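Acyl-coa oxidase (PDB 1W07) catalyses the FAD-dependent desaturation of long- and medium-chain acyl-CoAs to 2-trans-enoyl-CoAs in peroxisomal beta-oxidation, passing the electrons to oxygen to give hydrogen peroxide. Local coordinates at the interface of chains A and B. Coordinates in Å, arbitrary orientation; residue numbers count along the deposited sequence, not the author numbering. Chains: chain A/B, Acyl-coa oxidase.

The interface of chains A and B. Residues chain A 513-518; chain B 328, 590, 594.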
loop_
_atom_site.group_PDB
_atom_site.type_symbol
_atom_site.label_atom_id
_atom_site.label_comp_id
_atom_site.label_asym_id
_atom_site.label_seq_id
_atom_site.Cartn_x
_atom_site.Cartn_y
_atom_site.Cartn_z
ATOM N N GLN A 513 -5.177 -12.543 -25.335
ATOM C CA GLN A 513 -5.301 -12.977 -23.946
ATOM C C GLN A 513 -4.004 -13.595 -23.464
ATOM O O GLN A 513 -3.598 -13.398 -22.321
ATOM C CB GLN A 513 -6.433 -13.990 -23.804
ATOM C CG GLN A 513 -7.825 -13.395 -23.968
ATOM C CD GLN A 513 -8.106 -12.281 -22.975
ATOM O OE1 GLN A 513 -7.884 -12.432 -21.771
ATOM N NE2 GLN A 513 -8.607 -11.159 -23.473
ATOM N N GLU A 514 -3.342 -14.342 -24.337
ATOM C CA GLU A 514 -2.087 -14.974 -23.970
ATOM C C GLU A 514 -1.002 -13.933 -23.665
ATOM O O GLU A 514 -0.098 -14.177 -22.860
ATOM C CB GLU A 514 -1.639 -15.874 -25.116
ATOM C CG GLU A 514 -0.364 -16.657 -24.869
ATOM C CD GLU A 514 -0.548 -17.761 -23.851
ATOM O OE1 GLU A 514 -1.632 -18.379 -23.832
ATOM O OE2 GLU A 514 0.399 -18.021 -23.082
ATOM N N LEU A 515 -1.110 -12.764 -24.287
ATOM C CA LEU A 515 -0.104 -11.713 -24.124
ATOM C C LEU A 515 -0.571 -10.498 -23.328
ATOM O O LEU A 515 0.105 -9.461 -23.328
ATOM C CB LEU A 515 0.360 -11.248 -25.510
ATOM C CG LEU A 515 0.846 -12.338 -26.480
ATOM C CD1 LEU A 515 0.897 -11.790 -27.902
ATOM C CD2 LEU A 515 2.209 -12.832 -26.041
ATOM N N LEU A 516 -1.707 -10.625 -22.644
ATOM C CA LEU A 516 -2.263 -9.527 -21.861
ATOM C C LEU A 516 -1.237 -8.766 -21.031
ATOM O O LEU A 516 -1.292 -7.539 -20.962
ATOM C CB LEU A 516 -3.372 -10.035 -20.927
ATOM C CG LEU A 516 -4.740 -10.387 -21.501
ATOM C CD1 LEU A 516 -5.697 -10.740 -20.360
ATOM C CD2 LEU A 516 -5.284 -9.216 -22.312
ATOM N N ALA A 517 -0.312 -9.483 -20.394
ATOM C CA ALA A 517 0.691 -8.834 -19.550
ATOM C C ALA A 517 1.615 -7.935 -20.362
ATOM O O ALA A 517 1.926 -6.818 -19.945
ATOM C CB ALA A 517 1.513 -9.882 -18.787
ATOM N N ASP A 518 2.059 -8.423 -21.519
ATOM C CA ASP A 518 2.944 -7.636 -22.364
ATOM C C ASP A 518 2.188 -6.446 -22.947
ATOM O O ASP A 518 2.757 -5.374 -23.125
ATOM C CB ASP A 518 3.506 -8.487 -23.512
ATOM C CG ASP A 518 4.324 -9.668 -23.031
ATOM O OD1 ASP A 518 5.197 -9.495 -22.156
ATOM O OD2 ASP A 518 4.108 -10.781 -23.554
ATOM N N LYS B 328 -3.952 -13.588 -17.989
ATOM C CA LYS B 328 -2.507 -13.485 -17.824
ATOM C C LYS B 328 -2.044 -12.320 -16.948
ATOM O O LYS B 328 -1.041 -12.437 -16.256
ATOM C CB LYS B 328 -1.819 -13.460 -19.203
ATOM C CG LYS B 328 -1.613 -14.860 -19.787
ATOM C CD LYS B 328 -0.612 -15.644 -18.939
ATOM C CE LYS B 328 -0.472 -17.120 -19.342
ATOM N NZ LYS B 328 -1.614 -18.002 -18.947
ATOM N N ARG B 590 5.743 -16.931 -19.064
ATOM C CA ARG B 590 4.350 -17.057 -19.509
ATOM C C ARG B 590 3.888 -18.521 -19.425
ATOM O O ARG B 590 2.835 -18.843 -18.853
ATOM C CB ARG B 590 4.236 -16.573 -20.954
ATOM C CG ARG B 590 2.913 -15.915 -21.303
ATOM C CD ARG B 590 2.693 -15.878 -22.808
ATOM N NE ARG B 590 3.911 -15.514 -23.533
ATOM C CZ ARG B 590 4.480 -14.313 -23.493
ATOM N NH1 ARG B 590 3.943 -13.343 -22.761
ATOM N NH2 ARG B 590 5.600 -14.090 -24.166
ATOM N N THR B 594 0.847 -20.606 -17.110
ATOM C CA THR B 594 -0.135 -21.552 -17.628
ATOM C C THR B 594 -0.024 -22.901 -16.935
ATOM O O THR B 594 -1.025 -23.576 -16.728
ATOM C CB THR B 594 0.051 -21.736 -19.134
ATOM O OG1 THR B 594 -0.179 -20.477 -19.777
ATOM C CG2 THR B 594 -0.926 -22.797 -19.700
HETATM O O HOH W 1 -5.257 -13.854 -20.585
#
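A:Glu514 closes helix 508-514 and A:Leu515, a non-helical residue, turns the chain into helix 516-538; the junction faces B:Lys328, at the start of helix 328-363, and B:Arg590 of helix 579-596. This is part of the two-fold interface of the homodimer, and its twin has the chains exchanged. B:Arg590 reaches across to chain A. B:Arg590 NH1 donates to A:Asp518 OD2 at 2.7 Å, a bent hydrogen bond (136° at H) that is also a salt bridge. The carboxylate is met on its syn side, with the donor somewhat above its plane. The two flat groups stand 76° apart. A:Leu515 lays CD2 over the centre of the guanidinium face, 3.7 Å from CZ of B:Arg590. An alanine at B:Arg590 would probably leave A:Asp518 without this charged mate and A:Leu515 without the flat group it covers.

In A:Glu514, CG is anti to the backbone N (chi1 -178°), which puts it 3.8 Å from the CD methylene of B:Arg590. The bend at chi2 then turns the carboxylate. A:Glu514 OE2 lies 4.6 Å from the ammonium NZ of B:Lys328, too far for a salt bridge, but the opposite charges probably still attract. The B:Lys328 chain passes the backbone carbonyls of A:Gln513 and A:Glu514, with CG 3.5 Å from O of A:Glu514. The backbone N of B:Lys328 meets a water at 2.9 Å, which also contacts the side-chain OE1 of A:Gln513. At the far tip, B:Lys328 NZ donates to the hydroxyl OG1 of B:Thr594 at 3.0 Å.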